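Local coordinates for protein processed glycerol phosphate lipoteichoic acid synthase 2 (Bacillus subtilis, PDB 2W8D) that belongs to the lipoteichoic acid synthase family and carries a sulfatase-like domain of the alkaline phosphatase clan, which holds a magnesium ion, at residues Glu88-Glu92 with Tyr190-Ile194; Leu95-Ala99 with Ile344-Asn348; Ser102-Ala108 with Trp137-Tyr143; Asp281-Gln286 with Tyr356-Ser360. All blocks are in the same frame, centred on the assembly; numbering follows the deposited sequence.

Contact 1: residues Glu88-Glu92 with Tyr190-Ile194; sequences EFMME and YTKFI
Lys192 meets Glu92 head-on from the strand and brings its ammonium group between the carboxylates of Glu88 and Glu92, which sit one helical turn apart. Lys192 NZ makes a salt bridge to Glu88 OE1 at 2.8 Å and a longer one to Glu92 OE2 at 3.2 Å. Both oxygens are met on their anti side, about 20° out of the carboxylate plane. The lysine chain is bent at chi2, chi3 and chi4, which curls NZ back toward both acids, and Lys192 CD passes 3.1 Å from Glu92 OE2. Glu88, extended beyond CG, also takes the hydroxyl of Tyr143 on OE1 and the guanidinium of Arg139 on OE2, so its buried charge has several partners and would probably stay ionised. Ile194 closes one end of the polar patch, with CD1 3.7 Å from Glu88 CD. At the other end a water joins Tyr190 OH (2.6 Å) to Met91 O (2.9 Å), lying in the plane of the tyrosine ring. The short helix and strand segments run nearly antiparallel, at 164°, with axes 11.8 Å apart: a helix laid against an inner strand of the large mixed sheet, as in the alkaline phosphatase-like alpha/beta fold.

Contact 2: residues Leu95-Ala99 with Ile344-Asn348; sequences LYPLA and IPFRN
Tyr96, early in the loop after helix 86-93, crosses Pro345 at about a right angle and brings its hydroxyl end to the pyrrolidine ring: OH lies 3.2 Å from Pro345 CG, and CZ 4.1 Å from that same CG. The hydroxyl itself is hydrogen-bonded to Glu388 of helix 380-397. Pro97 comes next and supplies the polar centre of the contact through its carbonyl oxygen. NE and NH2 of Arg347 both donate to that one oxygen, NH2 at 2.9 Å and NE at 3.1 Å from Pro97 O, the oxygen lying in the guanidinium plane. The NH2 group arrives nearly along the C=O axis, whereas NE stands 39° out of the carbonyl plane. An almost eclipsed chi2 of 5° kinks the arginine chain, and a second bend at chi3 turns the guanidinium onto the loop. Leu98 contributes its backbone, with O 3.7 Å from Arg347 CG. Finally Ala99 puts its backbone N 3.6 Å above one face of the Arg347 guanidinium, displaced from its centre, and its CB 4.1 Å from Arg347 NH1. NH2 also forms a salt bridge with Asp393, so a single guanidinium links the loop to helix 380-397. With a neutral carbonyl on this side and the carboxylate supplied by that helix, the buried positive charge is probably balanced from outside the two segments.

Contact 3: residues Ser102-Ala108 with Trp137-Tyr143; sequences SVFVNKA and WNRNEMY
Phe104 offers one ring face to Met142, here a selenomethionine, whose CG stands 3.4 Å from the ring centroid and only 6° off the normal, a CH-pi contact. The selenium lies farther out above the same face, 5.0 Å from the centroid, in a Met-aromatic arrangement. At the ring's edge, in plane, Tyr143 CE1 comes 3.7 Å from Phe104 CE2. Bends at chi2 and chi3 bring CE of Met142 to the carbonyls of Lys107 and Val103, 3.3 Å from Val103 O. This is a junction of two short helices, 103-106 and 139-145, the first N-capped by Ser102 OG, which accepts from Val105 N. Just before the second, Trp137 leans on Ser102 and reaches the phosphothreonine at position 84 with NE1, so the packing borders the metal site. Ala108 settles against Met142, CB to CB 4.1 Å. Close to that methyl, Asn138 ND2 donates both to Phe104 O (3.0 Å, 165° at the hydrogen) and to Glu141 OE1 (3.1 Å), acceptors close to the amide plane that fix its rotation.

Contact 4: residues Asp281-Gln286 with Tyr356-Ser360; sequences DYDNAQ and YTKIS
Helix 281-286 runs across strand 356-359 at 111°, the short axes approaching to 9.0 Å, so that a short helix rests on the middle strand of a five-stranded antiparallel sheet. The CA atoms come nearest at Asp281 with Ile359 and at Tyr282 with Thr357. Ile359 and Thr357, two residues apart on the strand, both point at the helix. Ile359 CD1 packs on Ala285 CB at 3.6 Å, and its other branch, CG2, lies 4.1 Å from Asp281 CB. The methyl CG2 of Thr357 meets Gln286 NE2 at 3.3 Å and Tyr282 CE1 at 3.8 Å, both on its helix side. Its chi1 of 129° falls between the staggered positions, and its buried OG1 has no hydrogen-bond partner in the model. The polar ends of the flanking helix residues are engaged elsewhere, Tyr282 OH with the carbonyl of Thr366 and Gln286 OE1 with Arg289. At the outer end a water donates to Asp281 OD2 at 2.6 Å and to Ile359 O at 3.1 Å.

How the contacts relate
From the N terminus, helix 86-93 opens contact 1, the loop 95-99 opens contact 2 and residues 102-108 open contact 3. Contact 3 is the first to close, at 137-143, and so lies within the spans of both contact 1 and contact 2. Contact 1 closes at strand 189-194 of the large mixed sheet. Contact 4 opens later, at helix 281-286; contact 2 then closes at 344-348 and contact 4 at 356-360, so contact 2 crosses both contact 1 and contact 4. Contacts 1, 2 and 3 touch one another around Phe89, Pro97 and Val103. Contacts 2 and 4 both reach the five-stranded sheet, joining it to the sulfatase-like part.

Contact 1: residues Glu88-Glu92 with Tyr190-Ile194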
loop_
_atom_site.group_PDB
_atom_site.type_symbol
_atom_site.label_atom_id
_atom_site.label_comp_id
_atom_site.label_asym_id
_atom_site.label_seq_id
_atom_site.Cartn_x
_atom_site.Cartn_y
_atom_site.Cartn_z
ATOM N N GLU A 88 -2.608 -5.176 0.358
ATOM C CA GLU A 88 -1.500 -6.177 0.173
ATOM C C GLU A 88 -1.604 -6.876 -1.186
ATOM O O GLU A 88 -0.589 -7.133 -1.859
ATOM C CB GLU A 88 -1.494 -7.279 1.247
ATOM C CG GLU A 88 -1.324 -6.803 2.660
ATOM C CD GLU A 88 -1.233 -7.992 3.608
ATOM O OE1 GLU A 88 -0.307 -8.835 3.418
ATOM O OE2 GLU A 88 -2.109 -8.081 4.509
ATOM N N PHE A 89 -2.821 -7.191 -1.598
ATOM C CA PHE A 89 -3.009 -7.861 -2.884
ATOM C C PHE A 89 -2.483 -7.042 -4.064
ATOM O O PHE A 89 -1.870 -7.572 -4.987
ATOM C CB PHE A 89 -4.501 -8.156 -3.129
ATOM C CG PHE A 89 -4.750 -8.949 -4.386
ATOM C CD1 PHE A 89 -4.408 -10.292 -4.445
ATOM C CD2 PHE A 89 -5.331 -8.342 -5.514
ATOM C CE1 PHE A 89 -4.663 -11.048 -5.596
ATOM C CE2 PHE A 89 -5.568 -9.077 -6.684
ATOM C CZ PHE A 89 -5.230 -10.439 -6.718
HETATM N N MSE A 90 -2.738 -5.746 -4.008
HETATM C CA MSE A 90 -2.274 -4.814 -5.022
HETATM C C MSE A 90 -0.754 -4.607 -5.009
HETATM O O MSE A 90 -0.173 -4.496 -6.093
HETATM C CB MSE A 90 -3.034 -3.498 -4.902
HETATM C CG MSE A 90 -4.456 -3.667 -5.411
HETATM SE SE MSE A 90 -5.479 -1.992 -5.384
HETATM C CE MSE A 90 -6.011 -2.024 -3.525
HETATM N N MSE A 91 -0.132 -4.577 -3.815
HETATM C CA MSE A 91 1.330 -4.451 -3.695
HETATM C C MSE A 91 1.993 -5.634 -4.357
HETATM O O MSE A 91 2.987 -5.465 -5.031
HETATM C CB MSE A 91 1.830 -4.409 -2.237
HETATM C CG MSE A 91 1.299 -3.273 -1.398
HETATM SE SE MSE A 91 1.728 -1.504 -2.124
HETATM C CE MSE A 91 -0.035 -0.670 -2.008
ATOM N N GLU A 92 1.451 -6.835 -4.146
ATOM C CA GLU A 92 2.080 -8.053 -4.697
ATOM C C GLU A 92 1.682 -8.349 -6.138
ATOM O O GLU A 92 2.380 -9.079 -6.797
ATOM C CB GLU A 92 1.804 -9.311 -3.852
ATOM C CG GLU A 92 2.140 -9.303 -2.346
ATOM C CD GLU A 92 3.255 -8.362 -1.924
ATOM O OE1 GLU A 92 4.245 -8.198 -2.656
ATOM O OE2 GLU A 92 3.156 -7.788 -0.830
ATOM N N TYR A 190 12.840 -10.044 0.508
ATOM C CA TYR A 190 11.689 -9.200 0.239
ATOM C C TYR A 190 10.669 -9.460 1.351
ATOM O O TYR A 190 10.207 -10.593 1.503
ATOM C CB TYR A 190 11.115 -9.607 -1.116
ATOM C CG TYR A 190 9.770 -8.986 -1.500
ATOM C CD1 TYR A 190 8.562 -9.441 -0.948
ATOM C CD2 TYR A 190 9.727 -8.001 -2.478
ATOM C CE1 TYR A 190 7.351 -8.875 -1.353
ATOM C CE2 TYR A 190 8.562 -7.455 -2.891
ATOM C CZ TYR A 190 7.386 -7.865 -2.326
ATOM O OH TYR A 190 6.277 -7.260 -2.806
ATOM N N THR A 191 10.321 -8.429 2.113
ATOM C CA THR A 191 9.607 -8.595 3.384
ATOM C C THR A 191 8.489 -7.595 3.564
ATOM O O THR A 191 8.570 -6.478 3.038
ATOM C CB THR A 191 10.538 -8.442 4.604
ATOM O OG1 THR A 191 11.286 -7.226 4.490
ATOM C CG2 THR A 191 11.484 -9.586 4.665
ATOM N N LYS A 192 7.451 -8.014 4.297
ATOM C CA LYS A 192 6.277 -7.194 4.552
ATOM C C LYS A 192 6.022 -7.110 6.038
ATOM O O LYS A 192 5.882 -8.151 6.696
ATOM C CB LYS A 192 5.021 -7.783 3.886
ATOM C CG LYS A 192 4.990 -7.747 2.347
ATOM C CD LYS A 192 4.344 -9.049 1.765
ATOM C CE LYS A 192 2.980 -9.312 2.356
ATOM N NZ LYS A 192 2.099 -8.100 2.175
ATOM N N PHE A 193 5.941 -5.878 6.554
ATOM C CA PHE A 193 5.554 -5.648 7.936
ATOM C C PHE A 193 4.150 -5.045 8.033
ATOM O O PHE A 193 3.905 -3.911 7.584
ATOM C CB PHE A 193 6.577 -4.733 8.607
ATOM C CG PHE A 193 7.905 -5.398 8.870
ATOM C CD1 PHE A 193 8.220 -5.848 10.133
ATOM C CD2 PHE A 193 8.831 -5.574 7.847
ATOM C CE1 PHE A 193 9.450 -6.474 10.374
ATOM C CE2 PHE A 193 10.035 -6.163 8.075
ATOM C CZ PHE A 193 10.368 -6.622 9.346
ATOM N N ILE A 194 3.211 -5.810 8.583
ATOM C CA ILE A 194 1.828 -5.334 8.670
ATOM C C ILE A 194 1.538 -4.857 10.092
ATOM O O ILE A 194 1.402 -5.675 11.011
ATOM C CB ILE A 194 0.789 -6.415 8.244
ATOM C CG1 ILE A 194 1.254 -7.203 6.998
ATOM C CG2 ILE A 194 -0.663 -5.766 8.100
ATOM C CD1 ILE A 194 1.389 -6.394 5.705
HETATM O O HOH W 1 5.859 -5.314 -4.527
#

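Contact 2: residues Leu95-Ala99 with Ile344-Asn348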
loop_
_atom_site.group_PDB
_atom_site.type_symbol
_atom_site.label_atom_id
_atom_site.label_comp_id
_atom_site.label_asym_id
_atom_site.label_seq_id
_atom_site.Cartn_x
_atom_site.Cartn_y
_atom_site.Cartn_z
ATOM N N LEU A 95 -2.883 -5.816 -9.490
ATOM C CA LEU A 95 -4.220 -6.156 -9.943
ATOM C C LEU A 95 -5.220 -5.702 -8.892
ATOM O O LEU A 95 -4.976 -5.795 -7.696
ATOM C CB LEU A 95 -4.363 -7.657 -10.168
ATOM C CG LEU A 95 -3.584 -8.335 -11.290
ATOM C CD1 LEU A 95 -3.811 -9.857 -11.180
ATOM C CD2 LEU A 95 -4.030 -7.760 -12.649
ATOM N N TYR A 96 -6.354 -5.198 -9.351
ATOM C CA TYR A 96 -7.398 -4.724 -8.451
ATOM C C TYR A 96 -8.067 -5.861 -7.662
ATOM O O TYR A 96 -8.225 -6.981 -8.157
ATOM C CB TYR A 96 -8.457 -3.934 -9.237
ATOM C CG TYR A 96 -7.915 -2.642 -9.738
ATOM C CD1 TYR A 96 -8.006 -1.483 -8.961
ATOM C CD2 TYR A 96 -7.275 -2.574 -10.969
ATOM C CE1 TYR A 96 -7.471 -0.272 -9.414
ATOM C CE2 TYR A 96 -6.735 -1.405 -11.421
ATOM C CZ TYR A 96 -6.837 -0.252 -10.666
ATOM O OH TYR A 96 -6.297 0.917 -11.147
ATOM N N PRO A 97 -8.461 -5.558 -6.419
ATOM C CA PRO A 97 -9.214 -6.471 -5.566
ATOM C C PRO A 97 -10.642 -6.597 -6.087
ATOM O O PRO A 97 -10.986 -5.999 -7.111
ATOM C CB PRO A 97 -9.225 -5.733 -4.232
ATOM C CG PRO A 97 -9.259 -4.278 -4.654
ATOM C CD PRO A 97 -8.291 -4.226 -5.801
ATOM N N LEU A 98 -11.470 -7.381 -5.411
ATOM C CA LEU A 98 -12.856 -7.573 -5.895
ATOM C C LEU A 98 -13.702 -6.319 -5.618
ATOM O O LEU A 98 -13.437 -5.597 -4.661
ATOM C CB LEU A 98 -13.498 -8.791 -5.228
ATOM C CG LEU A 98 -12.888 -10.185 -5.403
ATOM C CD1 LEU A 98 -13.630 -11.183 -4.546
ATOM C CD2 LEU A 98 -13.068 -10.591 -6.849
ATOM N N ALA A 99 -14.692 -6.077 -6.458
ATOM C CA ALA A 99 -15.641 -5.010 -6.266
ATOM C C ALA A 99 -16.497 -5.176 -5.000
ATOM O O ALA A 99 -16.881 -4.158 -4.414
ATOM C CB ALA A 99 -16.573 -4.841 -7.532
ATOM N N ILE A 344 -6.640 8.028 -11.864
ATOM C CA ILE A 344 -6.508 6.981 -10.852
ATOM C C ILE A 344 -7.858 6.366 -10.552
ATOM O O ILE A 344 -8.715 7.015 -9.973
ATOM C CB ILE A 344 -5.848 7.488 -9.536
ATOM C CG1 ILE A 344 -4.598 8.367 -9.795
ATOM C CG2 ILE A 344 -5.457 6.329 -8.643
ATOM C CD1 ILE A 344 -3.559 7.729 -10.667
ATOM N N PRO A 345 -8.068 5.105 -10.955
ATOM C CA PRO A 345 -9.358 4.491 -10.587
ATOM C C PRO A 345 -9.470 4.245 -9.099
ATOM O O PRO A 345 -8.455 3.969 -8.425
ATOM C CB PRO A 345 -9.338 3.128 -11.291
ATOM C CG PRO A 345 -8.271 3.207 -12.303
ATOM C CD PRO A 345 -7.263 4.240 -11.842
ATOM N N PHE A 346 -10.708 4.340 -8.621
ATOM C CA PHE A 346 -11.157 3.791 -7.342
ATOM C C PHE A 346 -11.880 2.477 -7.611
ATOM O O PHE A 346 -12.438 2.273 -8.703
ATOM C CB PHE A 346 -12.147 4.753 -6.689
ATOM C CG PHE A 346 -11.516 5.959 -6.090
ATOM C CD1 PHE A 346 -10.168 6.247 -6.304
ATOM C CD2 PHE A 346 -12.277 6.832 -5.301
ATOM C CE1 PHE A 346 -9.564 7.412 -5.746
ATOM C CE2 PHE A 346 -11.697 7.980 -4.738
ATOM C CZ PHE A 346 -10.327 8.261 -4.955
ATOM N N ARG A 347 -11.889 1.571 -6.639
ATOM C CA ARG A 347 -12.545 0.275 -6.859
ATOM C C ARG A 347 -14.043 0.395 -7.308
ATOM O O ARG A 347 -14.528 -0.404 -8.104
ATOM C CB ARG A 347 -12.401 -0.657 -5.622
ATOM C CG ARG A 347 -12.786 -2.120 -5.900
ATOM C CD ARG A 347 -13.083 -2.224 -7.401
ATOM N NE ARG A 347 -12.534 -3.403 -7.972
ATOM C CZ ARG A 347 -12.822 -3.885 -9.161
ATOM N NH1 ARG A 347 -13.677 -3.273 -9.969
ATOM N NH2 ARG A 347 -12.246 -5.019 -9.512
ATOM N N ASN A 348 -14.774 1.376 -6.802
ATOM C CA ASN A 348 -16.180 1.426 -7.129
ATOM C C ASN A 348 -16.447 2.134 -8.479
ATOM O O ASN A 348 -17.591 2.336 -8.843
ATOM C CB ASN A 348 -16.972 2.091 -6.004
ATOM C CG ASN A 348 -16.650 3.576 -5.881
ATOM O OD1 ASN A 348 -15.807 4.104 -6.636
ATOM N ND2 ASN A 348 -17.303 4.255 -4.931
#

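Contact 3: residues Ser102-Ala108 with Trp137-Tyr143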
loop_
_atom_site.group_PDB
_atom_site.type_symbol
_atom_site.label_atom_id
_atom_site.label_comp_id
_atom_site.label_asym_id
_atom_site.label_seq_id
_atom_site.Cartn_x
_atom_site.Cartn_y
_atom_site.Cartn_z
ATOM N N SER A 102 -13.852 -10.015 -0.352
ATOM C CA SER A 102 -12.432 -9.949 -0.198
ATOM C C SER A 102 -11.752 -10.913 -1.182
ATOM O O SER A 102 -12.041 -12.133 -1.190
ATOM C CB SER A 102 -12.056 -10.317 1.238
ATOM O OG SER A 102 -10.707 -10.766 1.258
ATOM N N VAL A 103 -10.815 -10.363 -1.963
ATOM C CA VAL A 103 -10.038 -11.186 -2.884
ATOM C C VAL A 103 -9.149 -12.211 -2.142
ATOM O O VAL A 103 -9.016 -13.326 -2.604
ATOM C CB VAL A 103 -9.174 -10.340 -3.887
ATOM C CG1 VAL A 103 -8.188 -9.411 -3.158
ATOM C CG2 VAL A 103 -8.431 -11.277 -4.878
ATOM N N PHE A 104 -8.568 -11.830 -1.002
ATOM C CA PHE A 104 -7.814 -12.783 -0.161
ATOM C C PHE A 104 -8.632 -13.986 0.259
ATOM O O PHE A 104 -8.136 -15.121 0.242
ATOM C CB PHE A 104 -7.249 -12.106 1.098
ATOM C CG PHE A 104 -5.792 -11.726 0.989
ATOM C CD1 PHE A 104 -5.351 -10.864 -0.020
ATOM C CD2 PHE A 104 -4.843 -12.221 1.912
ATOM C CE1 PHE A 104 -3.971 -10.468 -0.110
ATOM C CE2 PHE A 104 -3.477 -11.843 1.823
ATOM C CZ PHE A 104 -3.040 -10.972 0.809
ATOM N N VAL A 105 -9.881 -13.738 0.670
ATOM C CA VAL A 105 -10.741 -14.813 1.114
ATOM C C VAL A 105 -11.201 -15.668 -0.057
ATOM O O VAL A 105 -11.294 -16.886 0.077
ATOM C CB VAL A 105 -11.983 -14.264 1.871
ATOM C CG1 VAL A 105 -12.959 -15.394 2.235
ATOM C CG2 VAL A 105 -11.563 -13.476 3.098
ATOM N N ASN A 106 -11.508 -15.055 -1.200
ATOM C CA ASN A 106 -12.260 -15.802 -2.233
ATOM C C ASN A 106 -11.438 -16.282 -3.437
ATOM O O ASN A 106 -11.865 -17.192 -4.136
ATOM C CB ASN A 106 -13.469 -14.990 -2.706
ATOM C CG ASN A 106 -14.545 -14.897 -1.645
ATOM O OD1 ASN A 106 -14.944 -15.896 -1.075
ATOM N ND2 ASN A 106 -15.015 -13.702 -1.379
ATOM N N LYS A 107 -10.264 -15.689 -3.658
ATOM C CA LYS A 107 -9.488 -15.964 -4.860
ATOM C C LYS A 107 -8.125 -16.528 -4.571
ATOM O O LYS A 107 -7.222 -16.431 -5.424
ATOM C CB LYS A 107 -9.319 -14.684 -5.670
ATOM C CG LYS A 107 -10.579 -14.126 -6.237
ATOM C CD LYS A 107 -11.272 -15.142 -7.146
ATOM C CE LYS A 107 -12.506 -14.534 -7.766
ATOM N NZ LYS A 107 -13.353 -15.589 -8.443
ATOM N N ALA A 108 -7.968 -17.128 -3.386
ATOM C CA ALA A 108 -6.657 -17.651 -2.952
ATOM C C ALA A 108 -6.190 -18.889 -3.736
ATOM O O ALA A 108 -5.016 -19.255 -3.650
ATOM C CB ALA A 108 -6.579 -17.876 -1.422
ATOM N N TRP A 137 -7.764 -12.694 7.694
ATOM C CA TRP A 137 -7.871 -12.394 6.270
ATOM C C TRP A 137 -7.399 -13.534 5.369
ATOM O O TRP A 137 -6.997 -13.280 4.247
ATOM C CB TRP A 137 -7.117 -11.109 5.894
ATOM C CG TRP A 137 -7.809 -9.790 6.135
ATOM C CD1 TRP A 137 -7.274 -8.698 6.761
ATOM C CD2 TRP A 137 -9.143 -9.408 5.735
ATOM N NE1 TRP A 137 -8.192 -7.664 6.788
ATOM C CE2 TRP A 137 -9.340 -8.067 6.157
ATOM C CE3 TRP A 137 -10.175 -10.054 5.032
ATOM C CZ2 TRP A 137 -10.543 -7.371 5.934
ATOM C CZ3 TRP A 137 -11.363 -9.363 4.801
ATOM C CH2 TRP A 137 -11.535 -8.030 5.255
ATOM N N ASN A 138 -7.469 -14.788 5.817
ATOM C CA ASN A 138 -7.049 -15.919 4.980
ATOM C C ASN A 138 -5.585 -15.785 4.431
ATOM O O ASN A 138 -5.230 -16.372 3.388
ATOM C CB ASN A 138 -8.055 -16.126 3.837
ATOM C CG ASN A 138 -8.004 -17.519 3.238
ATOM O OD1 ASN A 138 -7.818 -18.488 3.942
ATOM N ND2 ASN A 138 -8.212 -17.622 1.923
ATOM N N ARG A 139 -4.742 -15.028 5.131
ATOM C CA ARG A 139 -3.366 -14.807 4.676
ATOM C C ARG A 139 -2.597 -16.105 4.467
ATOM O O ARG A 139 -1.872 -16.224 3.512
ATOM C CB ARG A 139 -2.580 -13.887 5.633
ATOM C CG ARG A 139 -3.100 -12.460 5.631
ATOM C CD ARG A 139 -2.245 -11.581 6.492
ATOM N NE ARG A 139 -2.589 -10.176 6.350
ATOM C CZ ARG A 139 -3.282 -9.470 7.241
ATOM N NH1 ARG A 139 -3.521 -8.175 7.017
ATOM N NH2 ARG A 139 -3.758 -10.061 8.339
ATOM N N ASN A 140 -2.728 -17.063 5.363
ATOM C CA ASN A 140 -1.959 -18.284 5.188
ATOM C C ASN A 140 -2.265 -19.056 3.896
ATOM O O ASN A 140 -1.413 -19.774 3.407
ATOM C CB ASN A 140 -1.974 -19.195 6.430
ATOM C CG ASN A 140 -3.320 -19.786 6.722
ATOM O OD1 ASN A 140 -4.324 -19.384 6.176
ATOM N ND2 ASN A 140 -3.347 -20.749 7.625
ATOM N N GLU A 141 -3.458 -18.902 3.340
ATOM C CA GLU A 141 -3.778 -19.549 2.049
ATOM C C GLU A 141 -3.251 -18.687 0.878
ATOM O O GLU A 141 -2.576 -19.213 -0.011
ATOM C CB GLU A 141 -5.280 -19.906 1.910
ATOM C CG GLU A 141 -5.494 -20.941 0.841
ATOM C CD GLU A 141 -6.956 -21.201 0.382
ATOM O OE1 GLU A 141 -7.924 -20.490 0.813
ATOM O OE2 GLU A 141 -7.098 -22.149 -0.457
HETATM N N MSE A 142 -3.492 -17.382 0.918
HETATM C CA MSE A 142 -3.171 -16.479 -0.186
HETATM C C MSE A 142 -1.682 -16.219 -0.404
HETATM O O MSE A 142 -1.244 -16.035 -1.531
HETATM C CB MSE A 142 -3.889 -15.123 0.004
HETATM C CG MSE A 142 -3.494 -14.009 -0.987
HETATM SE SE MSE A 142 -3.912 -14.523 -2.873
HETATM C CE MSE A 142 -5.786 -13.917 -3.113
ATOM N N TYR A 143 -0.922 -16.161 0.682
ATOM C CA TYR A 143 0.503 -15.968 0.601
ATOM C C TYR A 143 1.153 -17.142 -0.085
ATOM O O TYR A 143 2.170 -16.982 -0.735
ATOM C CB TYR A 143 1.102 -15.807 1.984
ATOM C CG TYR A 143 0.867 -14.466 2.630
ATOM C CD1 TYR A 143 0.322 -13.384 1.934
ATOM C CD2 TYR A 143 1.211 -14.281 3.954
ATOM C CE1 TYR A 143 0.097 -12.159 2.587
ATOM C CE2 TYR A 143 1.015 -13.092 4.590
ATOM C CZ TYR A 143 0.474 -12.037 3.926
ATOM O OH TYR A 143 0.337 -10.880 4.656
#

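Contact 4: residues Asp281-Gln286 with Tyr356-Ser360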
loop_
_atom_site.group_PDB
_atom_site.type_symbol
_atom_site.label_atom_id
_atom_site.label_comp_id
_atom_site.label_asym_id
_atom_site.label_seq_id
_atom_site.Cartn_x
_atom_site.Cartn_y
_atom_site.Cartn_z
ATOM N N ASP A 281 -18.796 15.455 -0.648
ATOM C CA ASP A 281 -18.341 14.256 -1.402
ATOM C C ASP A 281 -16.966 14.483 -1.992
ATOM O O ASP A 281 -16.119 13.606 -1.959
ATOM C CB ASP A 281 -19.263 13.970 -2.603
ATOM C CG ASP A 281 -20.577 13.281 -2.231
ATOM O OD1 ASP A 281 -20.708 12.706 -1.130
ATOM O OD2 ASP A 281 -21.497 13.331 -3.088
ATOM N N TYR A 282 -16.783 15.661 -2.575
ATOM C CA TYR A 282 -15.522 16.095 -3.131
ATOM C C TYR A 282 -14.413 16.069 -2.051
ATOM O O TYR A 282 -13.349 15.539 -2.308
ATOM C CB TYR A 282 -15.658 17.494 -3.808
ATOM C CG TYR A 282 -14.312 18.141 -4.039
ATOM C CD1 TYR A 282 -13.560 17.829 -5.176
ATOM C CD2 TYR A 282 -13.750 18.999 -3.084
ATOM C CE1 TYR A 282 -12.314 18.354 -5.372
ATOM C CE2 TYR A 282 -12.459 19.551 -3.259
ATOM C CZ TYR A 282 -11.749 19.217 -4.406
ATOM O OH TYR A 282 -10.485 19.724 -4.636
ATOM N N ASP A 283 -14.644 16.654 -0.866
ATOM C CA ASP A 283 -13.609 16.714 0.190
ATOM C C ASP A 283 -13.243 15.306 0.628
ATOM O O ASP A 283 -12.069 14.982 0.724
ATOM C CB ASP A 283 -14.047 17.523 1.425
ATOM C CG ASP A 283 -14.438 18.960 1.101
ATOM O OD1 ASP A 283 -13.787 19.589 0.237
ATOM O OD2 ASP A 283 -15.394 19.487 1.737
ATOM N N ASN A 284 -14.256 14.474 0.876
ATOM C CA ASN A 284 -14.027 13.075 1.156
ATOM C C ASN A 284 -13.178 12.320 0.125
ATOM O O ASN A 284 -12.352 11.494 0.500
ATOM C CB ASN A 284 -15.305 12.316 1.421
ATOM C CG ASN A 284 -15.027 10.993 2.082
ATOM O OD1 ASN A 284 -14.455 10.950 3.178
ATOM N ND2 ASN A 284 -15.367 9.900 1.406
ATOM N N ALA A 285 -13.345 12.621 -1.159
ATOM C CA ALA A 285 -12.508 12.008 -2.184
ATOM C C ALA A 285 -11.028 12.431 -1.995
ATOM O O ALA A 285 -10.099 11.587 -2.084
ATOM C CB ALA A 285 -13.009 12.360 -3.548
ATOM N N GLN A 286 -10.842 13.719 -1.682
ATOM C CA GLN A 286 -9.511 14.247 -1.402
ATOM C C GLN A 286 -8.882 13.582 -0.194
ATOM O O GLN A 286 -7.666 13.462 -0.148
ATOM C CB GLN A 286 -9.503 15.800 -1.239
ATOM C CG GLN A 286 -10.156 16.553 -2.405
ATOM C CD GLN A 286 -9.718 16.005 -3.760
ATOM O OE1 GLN A 286 -8.534 15.920 -4.030
ATOM N NE2 GLN A 286 -10.673 15.624 -4.607
ATOM N N TYR A 356 -9.945 15.876 -13.028
ATOM C CA TYR A 356 -11.304 15.588 -12.560
ATOM C C TYR A 356 -11.340 14.719 -11.337
ATOM O O TYR A 356 -10.520 13.797 -11.191
ATOM C CB TYR A 356 -12.079 14.792 -13.621
ATOM C CG TYR A 356 -12.293 15.465 -14.927
ATOM C CD1 TYR A 356 -12.858 16.733 -15.005
ATOM C CD2 TYR A 356 -11.984 14.809 -16.108
ATOM C CE1 TYR A 356 -13.097 17.332 -16.242
ATOM C CE2 TYR A 356 -12.203 15.390 -17.322
ATOM C CZ TYR A 356 -12.762 16.644 -17.392
ATOM O OH TYR A 356 -12.959 17.200 -18.635
ATOM N N THR A 357 -12.281 15.013 -10.445
ATOM C CA THR A 357 -12.717 14.024 -9.478
ATOM C C THR A 357 -14.182 13.632 -9.708
ATOM O O THR A 357 -15.084 14.492 -9.754
ATOM C CB THR A 357 -12.243 14.271 -7.993
ATOM O OG1 THR A 357 -13.336 14.213 -7.059
ATOM C CG2 THR A 357 -11.423 15.527 -7.811
ATOM N N LYS A 358 -14.395 12.350 -9.961
ATOM C CA LYS A 358 -15.719 11.839 -10.260
ATOM C C LYS A 358 -16.223 11.001 -9.113
ATOM O O LYS A 358 -15.610 9.990 -8.796
ATOM C CB LYS A 358 -15.687 10.951 -11.496
ATOM C CG LYS A 358 -17.079 10.787 -12.120
ATOM C CD LYS A 358 -17.230 9.463 -12.797
ATOM C CE LYS A 358 -18.523 9.406 -13.572
ATOM N NZ LYS A 358 -18.570 8.154 -14.368
ATOM N N ILE A 359 -17.354 11.387 -8.529
ATOM C CA ILE A 359 -17.933 10.678 -7.379
ATOM C C ILE A 359 -19.443 10.486 -7.590
ATOM O O ILE A 359 -20.174 11.461 -7.814
ATOM C CB ILE A 359 -17.667 11.445 -6.050
ATOM C CG1 ILE A 359 -16.178 11.733 -5.865
ATOM C CG2 ILE A 359 -18.194 10.665 -4.828
ATOM C CD1 ILE A 359 -15.255 10.433 -5.560
ATOM N N SER A 360 -19.894 9.225 -7.536
ATOM C CA SER A 360 -21.298 8.841 -7.821
ATOM C C SER A 360 -21.852 9.566 -9.029
ATOM O O SER A 360 -22.937 10.143 -8.966
ATOM C CB SER A 360 -22.225 9.093 -6.610
ATOM O OG SER A 360 -21.512 8.839 -5.407
HETATM O O HOH W 2 -20.884 13.614 -5.643
#